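PDB 2NZJ: GTP-binding protein REM 1 from Homo sapiens, which binds guanine nucleotides and, as a Ras-family small GTPase of the Rad and Gem-like group, probably acts as a GDP/GTP-controlled signalling switch. Local coordinates for residues T46-D51 with Q166-R171; Y81-S86 with S97-Q102. All blocks are in the same frame, centred on the assembly; numbering follows the deposited sequence.

Contact 1 of 2, residues T46-D51 with Q166-R171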
ATOM      1  N   THR A  46      -9.545  -6.492 -13.138  1.00 11.25           N
ATOM      2  CA  THR A  46      -9.193  -7.458 -14.161  1.00 11.63           C
ATOM      3  C   THR A  46      -7.696  -7.357 -14.449  1.00 11.76           C
ATOM      4  O   THR A  46      -7.207  -6.334 -14.904  1.00 11.94           O
ATOM      5  CB  THR A  46     -10.021  -7.219 -15.451  1.00 11.84           C
ATOM      6  OG1 THR A  46     -11.406  -7.493 -15.180  1.00 12.75           O
ATOM      7  CG2 THR A  46      -9.563  -8.120 -16.600  1.00 11.66           C
ATOM      8  N   VAL A  47      -6.967  -8.425 -14.161  1.00 12.07           N
ATOM      9  CA  VAL A  47      -5.517  -8.446 -14.322  1.00 12.17           C
ATOM     10  C   VAL A  47      -5.157  -9.760 -14.991  1.00 12.70           C
ATOM     11  O   VAL A  47      -5.687 -10.807 -14.626  1.00 12.56           O
ATOM     12  CB  VAL A  47      -4.821  -8.341 -12.985  1.00 12.00           C
ATOM     13  CG1 VAL A  47      -3.329  -8.138 -13.180  1.00 12.58           C
ATOM     14  CG2 VAL A  47      -5.392  -7.195 -12.213  1.00 11.55           C
ATOM     15  N   ASP A  48      -4.281  -9.695 -15.993  1.00 13.51           N
ATOM     16  CA  ASP A  48      -3.902 -10.872 -16.799  1.00 13.92           C
ATOM     17  C   ASP A  48      -5.136 -11.719 -17.153  1.00 14.08           C
ATOM     18  O   ASP A  48      -5.144 -12.949 -17.000  1.00 13.99           O
ATOM     19  CB  ASP A  48      -2.846 -11.707 -16.062  1.00 14.27           C
ATOM     20  CG  ASP A  48      -1.616 -10.881 -15.659  1.00 15.40           C
ATOM     21  OD1 ASP A  48      -1.057 -10.165 -16.513  1.00 17.55           O
ATOM     22  OD2 ASP A  48      -1.201 -10.952 -14.490  1.00 16.35           O
ATOM     23  N   GLY A  49      -6.193 -11.037 -17.597  1.00 14.22           N
ATOM     24  CA  GLY A  49      -7.421 -11.691 -18.068  1.00 14.18           C
ATOM     25  C   GLY A  49      -8.315 -12.327 -17.018  1.00 14.37           C
ATOM     26  O   GLY A  49      -9.249 -13.036 -17.369  1.00 14.26           O
ATOM     27  N   GLU A  50      -8.047 -12.042 -15.738  1.00 14.62           N
ATOM     28  CA  GLU A  50      -8.679 -12.724 -14.592  1.00 14.82           C
ATOM     29  C   GLU A  50      -9.135 -11.701 -13.550  1.00 14.19           C
ATOM     30  O   GLU A  50      -8.401 -10.783 -13.205  1.00 14.31           O
ATOM     31  CB  GLU A  50      -7.661 -13.706 -13.975  1.00 14.87           C
ATOM     32  CG  GLU A  50      -8.041 -14.381 -12.642  1.00 16.13           C
ATOM     33  CD  GLU A  50      -6.886 -15.218 -12.015  1.00 16.89           C
ATOM     34  OE1 GLU A  50      -5.895 -15.552 -12.714  1.00 18.24           O
ATOM     35  OE2 GLU A  50      -6.981 -15.553 -10.808  1.00 19.07           O
ATOM     36  N   ASP A  51     -10.342 -11.859 -13.032  1.00 13.91           N
ATOM     37  CA  ASP A  51     -10.887 -10.901 -12.068  1.00 13.66           C
ATOM     38  C   ASP A  51     -10.492 -11.256 -10.643  1.00 12.96           C
ATOM     39  O   ASP A  51     -10.393 -12.418 -10.306  1.00 12.83           O
ATOM     40  CB  ASP A  51     -12.417 -10.833 -12.178  1.00 13.82           C
ATOM     41  CG  ASP A  51     -12.893  -9.966 -13.346  1.00 14.98           C
ATOM     42  OD1 ASP A  51     -14.113  -9.757 -13.443  1.00 16.61           O
ATOM     43  OD2 ASP A  51     -12.070  -9.471 -14.152  1.00 16.88           O
ATOM     44  N   GLN A 166       1.109 -10.375  -6.938  1.00 28.63           N
ATOM     45  CA  GLN A 166       1.869 -10.933  -5.832  1.00 28.76           C
ATOM     46  C   GLN A 166       1.032 -11.889  -4.980  1.00 29.06           C
ATOM     47  O   GLN A 166       1.517 -12.929  -4.517  1.00 29.29           O
ATOM     48  CB  GLN A 166       2.390  -9.814  -4.953  1.00 28.78           C
ATOM     49  CG  GLN A 166       3.371  -8.905  -5.637  1.00 29.14           C
ATOM     50  CD  GLN A 166       4.576  -9.650  -6.128  1.00 29.41           C
ATOM     51  OE1 GLN A 166       5.119 -10.488  -5.406  1.00 31.05           O
ATOM     52  NE2 GLN A 166       4.987  -9.384  -7.369  1.00 26.51           N
ATOM     53  N   LEU A 167      -0.232 -11.528  -4.763  1.00 29.39           N
ATOM     54  CA  LEU A 167      -1.151 -12.395  -4.030  1.00 29.46           C
ATOM     55  C   LEU A 167      -1.383 -13.727  -4.763  1.00 29.70           C
ATOM     56  O   LEU A 167      -1.515 -14.766  -4.134  1.00 30.00           O
ATOM     57  CB  LEU A 167      -2.492 -11.681  -3.786  1.00 29.34           C
ATOM     58  CG  LEU A 167      -2.489 -10.574  -2.725  1.00 28.95           C
ATOM     59  CD1 LEU A 167      -3.806  -9.806  -2.707  1.00 25.36           C
ATOM     60  CD2 LEU A 167      -2.164 -11.134  -1.337  1.00 26.77           C
ATOM     61  N   ARG A 168      -1.435 -13.682  -6.091  1.00 30.22           N
ATOM     62  CA  ARG A 168      -1.640 -14.881  -6.900  1.00 30.43           C
ATOM     63  C   ARG A 168      -0.424 -15.799  -6.900  1.00 31.43           C
ATOM     64  O   ARG A 168      -0.552 -17.003  -7.110  1.00 31.15           O
ATOM     65  CB  ARG A 168      -1.977 -14.508  -8.339  1.00 30.09           C
ATOM     66  CG  ARG A 168      -3.356 -13.928  -8.529  1.00 28.55           C
ATOM     67  CD  ARG A 168      -3.531 -13.420  -9.955  1.00 27.03           C
ATOM     68  NE  ARG A 168      -4.865 -12.868 -10.165  1.00 27.62           N
ATOM     69  CZ  ARG A 168      -5.295 -12.314 -11.291  1.00 27.00           C
ATOM     70  NH1 ARG A 168      -4.493 -12.235 -12.337  1.00 28.69           N
ATOM     71  NH2 ARG A 168      -6.533 -11.851 -11.372  1.00 25.95           N
ATOM     72  N   LEU A 169       0.756 -15.239  -6.672  1.00 32.72           N
ATOM     73  CA  LEU A 169       1.958 -16.064  -6.536  1.00 34.02           C
ATOM     74  C   LEU A 169       1.959 -16.843  -5.212  1.00 34.84           C
ATOM     75  O   LEU A 169       2.542 -17.919  -5.131  1.00 34.87           O
ATOM     76  CB  LEU A 169       3.229 -15.214  -6.681  1.00 34.23           C
ATOM     77  CG  LEU A 169       3.468 -14.701  -8.107  1.00 34.78           C
ATOM     78  CD1 LEU A 169       4.504 -13.595  -8.123  1.00 35.17           C
ATOM     79  CD2 LEU A 169       3.864 -15.839  -9.051  1.00 34.78           C
ATOM     80  N   ARG A 170       1.297 -16.311  -4.185  1.00 35.83           N
ATOM     81  CA  ARG A 170       1.088 -17.069  -2.949  1.00 36.61           C
ATOM     82  C   ARG A 170       0.363 -18.379  -3.267  1.00 37.17           C
ATOM     83  O   ARG A 170       0.923 -19.455  -3.081  1.00 37.13           O
ATOM     84  CB  ARG A 170       0.294 -16.248  -1.920  1.00 36.55           C
ATOM     85  N   ARG A 171      -0.865 -18.262  -3.783  1.00 37.90           N
ATOM     86  CA  ARG A 171      -1.739 -19.404  -4.120  1.00 38.18           C
ATOM     87  C   ARG A 171      -1.112 -20.469  -5.035  1.00 38.68           C
ATOM     88  O   ARG A 171      -1.418 -21.666  -4.907  1.00 38.69           O
ATOM     89  CB  ARG A 171      -3.021 -18.884  -4.790  1.00 38.29           C
TER
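Arg168 reaches out from the last turns of helix 156-171 and puts its guanidinium against the hairpin turn of 46-51. The side chain is stretched straight from CG to NE (chi3 179°), which carries the charged end to the Val47-Glu50 turn. The nearest CA atoms, those of Val47 and Arg168, are 10.6 Å apart. Arg168 NH1 donates to Val47 O at 3.0 Å, nearly straight, and Arg168 NH2 to Glu50 O at 2.8 Å, more bent. Both oxygens lie in the guanidinium plane, yet the nitrogens come in from above each carbonyl plane. The opposite face of each carbonyl takes a backbone N-H of the hairpin, Glu50 N on Val47 O and Val47 N on Glu50 O. Glu50, extended from its backbone with CG anti to N (chi1 171°), lays its carboxylate flat over one guanidinium face, the planes 10° apart and Glu50 CD 3.4 Å from Arg168 CZ. Glu50 OE2 sits 3.5 Å from Arg168 NE, well off the plane, a salt bridge of charge alone. Asp48 OD2 pairs with Arg165, one turn earlier, while Thr52 OG1 takes a further bond from Arg168 NH2. With alanine at this position the Glu50 carboxylate would probably lose its stacked countercharge, and both turn carbonyls their second donor. The type I' turn is characteristic of two-residue beta hairpins, here linking strands 40-47 and 50-57 of the Ras-like fold beside its C-terminal helix.

Contact 2 of 2, residues Y81-S86 with S97-Q102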
ATOM      1  N   TYR A  81       0.035  -6.024   2.697  1.00 11.67           N
ATOM      2  CA  TYR A  81       0.211  -4.721   3.324  1.00 11.28           C
ATOM      3  C   TYR A  81       0.939  -3.776   2.384  1.00 11.03           C
ATOM      4  O   TYR A  81       1.959  -4.155   1.799  1.00 11.20           O
ATOM      5  CB  TYR A  81       0.991  -4.879   4.622  1.00 11.58           C
ATOM      6  CG  TYR A  81       0.190  -5.574   5.683  1.00 11.67           C
ATOM      7  CD1 TYR A  81       0.276  -6.949   5.873  1.00 10.81           C
ATOM      8  CD2 TYR A  81      -0.676  -4.851   6.490  1.00 11.62           C
ATOM      9  CE1 TYR A  81      -0.474  -7.569   6.846  1.00 10.79           C
ATOM     10  CE2 TYR A  81      -1.425  -5.458   7.441  1.00 11.32           C
ATOM     11  CZ  TYR A  81      -1.323  -6.802   7.628  1.00 11.23           C
ATOM     12  OH  TYR A  81      -2.094  -7.354   8.608  1.00 12.20           O
ATOM     13  N   VAL A  82       0.394  -2.564   2.240  1.00 10.45           N
ATOM     14  CA  VAL A  82       1.030  -1.480   1.483  1.00  9.98           C
ATOM     15  C   VAL A  82       1.496  -0.395   2.459  1.00 10.12           C
ATOM     16  O   VAL A  82       0.689   0.336   3.013  1.00 10.06           O
ATOM     17  CB  VAL A  82       0.087  -0.889   0.424  1.00  9.56           C
ATOM     18  CG1 VAL A  82       0.734   0.247  -0.327  1.00  7.18           C
ATOM     19  CG2 VAL A  82      -0.301  -1.958  -0.521  1.00  9.39           C
ATOM     20  N   ILE A  83       2.808  -0.327   2.674  1.00 10.37           N
ATOM     21  CA  ILE A  83       3.425   0.677   3.536  1.00 10.24           C
ATOM     22  C   ILE A  83       3.818   1.869   2.682  1.00 10.32           C
ATOM     23  O   ILE A  83       4.737   1.773   1.880  1.00 10.55           O
ATOM     24  CB  ILE A  83       4.722   0.150   4.203  1.00 10.22           C
ATOM     25  CG1 ILE A  83       4.427  -0.988   5.173  1.00 10.67           C
ATOM     26  CG2 ILE A  83       5.456   1.264   4.929  1.00  9.35           C
ATOM     27  CD1 ILE A  83       5.663  -1.823   5.557  1.00  9.63           C
ATOM     28  N   VAL A  84       3.130   2.991   2.871  1.00 10.30           N
ATOM     29  CA  VAL A  84       3.315   4.196   2.054  1.00  9.74           C
ATOM     30  C   VAL A  84       4.134   5.225   2.818  1.00 10.05           C
ATOM     31  O   VAL A  84       3.890   5.434   3.994  1.00 10.58           O
ATOM     32  CB  VAL A  84       1.966   4.820   1.727  1.00  9.39           C
ATOM     33  CG1 VAL A  84       2.124   6.125   0.924  1.00  7.52           C
ATOM     34  CG2 VAL A  84       1.086   3.784   1.013  1.00  9.13           C
ATOM     35  N   TYR A  85       5.112   5.849   2.154  1.00 10.37           N
ATOM     36  CA  TYR A  85       5.779   7.064   2.667  1.00 10.01           C
ATOM     37  C   TYR A  85       5.783   8.127   1.554  1.00  9.99           C
ATOM     38  O   TYR A  85       5.452   7.832   0.404  1.00  9.85           O
ATOM     39  CB  TYR A  85       7.202   6.754   3.208  1.00  9.68           C
ATOM     40  CG  TYR A  85       8.175   6.359   2.146  1.00  9.40           C
ATOM     41  CD1 TYR A  85       8.259   5.056   1.716  1.00 10.03           C
ATOM     42  CD2 TYR A  85       8.972   7.298   1.527  1.00 11.47           C
ATOM     43  CE1 TYR A  85       9.107   4.680   0.715  1.00 10.37           C
ATOM     44  CE2 TYR A  85       9.837   6.929   0.471  1.00 11.78           C
ATOM     45  CZ  TYR A  85       9.889   5.612   0.079  1.00 10.76           C
ATOM     46  OH  TYR A  85      10.761   5.207  -0.910  1.00 10.32           O
ATOM     47  N   SER A  86       6.121   9.361   1.913  1.00 10.04           N
ATOM     48  CA  SER A  86       6.308  10.432   0.943  1.00  9.97           C
ATOM     49  C   SER A  86       7.782  10.648   0.659  1.00 10.12           C
ATOM     50  O   SER A  86       8.564  10.868   1.568  1.00 10.22           O
ATOM     51  CB  SER A  86       5.725  11.735   1.453  1.00  9.86           C
ATOM     52  OG  SER A  86       6.000  12.775   0.535  1.00  9.29           O
ATOM     53  N   SER A  97      10.220   2.054   7.865  1.00 27.84           N
ATOM     54  CA  SER A  97      11.067   0.989   8.440  1.00 29.32           C
ATOM     55  C   SER A  97      10.505   0.449   9.761  1.00 30.02           C
ATOM     56  O   SER A  97      10.497  -0.772   9.983  1.00 30.97           O
ATOM     57  CB  SER A  97      12.523   1.460   8.598  1.00 29.47           C
ATOM     58  OG  SER A  97      12.944   2.117   7.385  1.00 31.56           O
ATOM     59  N   GLU A  98      10.016   1.339  10.626  1.00 30.17           N
ATOM     60  CA  GLU A  98       9.449   0.924  11.911  1.00 30.34           C
ATOM     61  C   GLU A  98       8.217   0.032  11.728  1.00 30.31           C
ATOM     62  O   GLU A  98       7.990  -0.883  12.524  1.00 30.40           O
ATOM     63  CB  GLU A  98       9.092   2.151  12.767  1.00 30.67           C
ATOM     64  CG  GLU A  98       8.242   1.864  14.014  1.00 31.62           C
ATOM     65  N   LEU A  99       7.434   0.299  10.686  1.00 30.01           N
ATOM     66  CA  LEU A  99       6.223  -0.464  10.419  1.00 30.19           C
ATOM     67  C   LEU A  99       6.487  -1.906   9.969  1.00 30.39           C
ATOM     68  O   LEU A  99       5.741  -2.800  10.319  1.00 30.73           O
ATOM     69  CB  LEU A  99       5.331   0.271   9.409  1.00 29.96           C
ATOM     70  CG  LEU A  99       4.683   1.543   9.962  1.00 29.56           C
ATOM     71  CD1 LEU A  99       4.166   2.451   8.841  1.00 30.02           C
ATOM     72  CD2 LEU A  99       3.557   1.203  10.922  1.00 29.15           C
ATOM     73  N   ARG A 100       7.555  -2.140   9.226  1.00 31.26           N
ATOM     74  CA  ARG A 100       7.911  -3.501   8.820  1.00 32.14           C
ATOM     75  C   ARG A 100       8.251  -4.359  10.038  1.00 32.22           C
ATOM     76  O   ARG A 100       7.872  -5.533  10.120  1.00 31.86           O
ATOM     77  CB  ARG A 100       9.103  -3.479   7.866  1.00 32.78           C
ATOM     78  CG  ARG A 100       9.530  -4.859   7.358  1.00 34.87           C
ATOM     79  CD  ARG A 100       8.578  -5.363   6.289  1.00 37.79           C
ATOM     80  NE  ARG A 100       8.880  -6.740   5.899  1.00 39.32           N
ATOM     81  CZ  ARG A 100       8.591  -7.822   6.624  1.00 40.07           C
ATOM     82  NH1 ARG A 100       7.991  -7.718   7.804  1.00 41.23           N
ATOM     83  NH2 ARG A 100       8.907  -9.028   6.161  1.00 40.29           N
ATOM     84  N   ILE A 101       8.968  -3.755  10.982  1.00 32.13           N
ATOM     85  CA  ILE A 101       9.342  -4.435  12.187  1.00 31.76           C
ATOM     86  C   ILE A 101       8.107  -4.741  12.991  1.00 32.38           C
ATOM     87  O   ILE A 101       8.026  -5.812  13.587  1.00 32.69           O
ATOM     88  CB  ILE A 101      10.336  -3.610  13.027  1.00 31.87           C
ATOM     89  CG1 ILE A 101      11.675  -3.505  12.286  1.00 31.09           C
ATOM     90  CG2 ILE A 101      10.511  -4.227  14.443  1.00 30.89           C
ATOM     91  CD1 ILE A 101      12.826  -3.088  13.171  1.00 31.47           C
ATOM     92  N   GLN A 102       7.140  -3.823  13.028  1.00 32.85           N
ATOM     93  CA  GLN A 102       5.897  -4.104  13.743  1.00 33.27           C
ATOM     94  C   GLN A 102       5.243  -5.335  13.111  1.00 33.68           C
ATOM     95  O   GLN A 102       4.876  -6.282  13.818  1.00 33.63           O
ATOM     96  CB  GLN A 102       4.937  -2.908  13.739  1.00 33.35           C
ATOM     97  CG  GLN A 102       5.053  -1.949  14.941  1.00 33.45           C
ATOM     98  CD  GLN A 102       4.174  -0.701  14.781  1.00 33.93           C
ATOM     99  OE1 GLN A 102       4.531   0.251  14.066  1.00 35.27           O
ATOM    100  NE2 GLN A 102       3.025  -0.706  15.433  1.00 33.36           N
TER
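Strand 81-86 and helix segment 97-102 face each other closest at Ile83 and Leu99, whose CA atoms are 7.5 Å apart. No backbone hydrogen bond joins the two segments; Ile83 on one side and Leu99 and Arg100 on the other make the contact. From the strand it is Ile83 that points toward the helix. Ile83 CG2, set anti to the backbone N (chi1 -66° for CG1), meets Leu99 CD1 at 4.3 Å, a methyl-to-methyl touch. The other branch runs out through CG1, and Ile83 CD1 comes to 4.1 Å from the backbone N of Arg100 and lies 4.5 Å from Arg100 CB. The two branches of one isoleucine thus touch successive residues of the helix. Strand 80-86, helix 90-105 and the parallel strand 114-119 form a beta-alpha-beta unit of the Ras-like, P-loop NTPase fold. Ile83 accordingly also packs on Ala96 and Leu103 of the same helix and on Ile114 and Leu116 of the next strand. The Leu99 side chain also touches Trp60 and the probable P-loop, and lies about 10 Å from the bound GDP. Arg100 meets Ile83 through its backbone N and CB; farther out, its NE makes a weak hydrogen bond to Phe141 O.

Overall arrangement
Contact 1 is a surface contact at one edge of the domain, contact 2 a buried one close to its middle; their centres lie 23 Å apart, on opposite sides of the chain's centre. Both join a helix to the same six-stranded sheet, but at different places: 46-51 belongs to the hairpin containing the outermost strand 40-47, whereas 81-86 is part of an interior strand. Chemistry follows position. The peripheral turn is held to helix 156-171 mainly by polar contacts, chiefly through Arg168, while 81-86 and 97-102 meet in an apolar contact without hydrogen bonds between them. Along the sequence, contact 2 falls wholly between the two segments of contact 1.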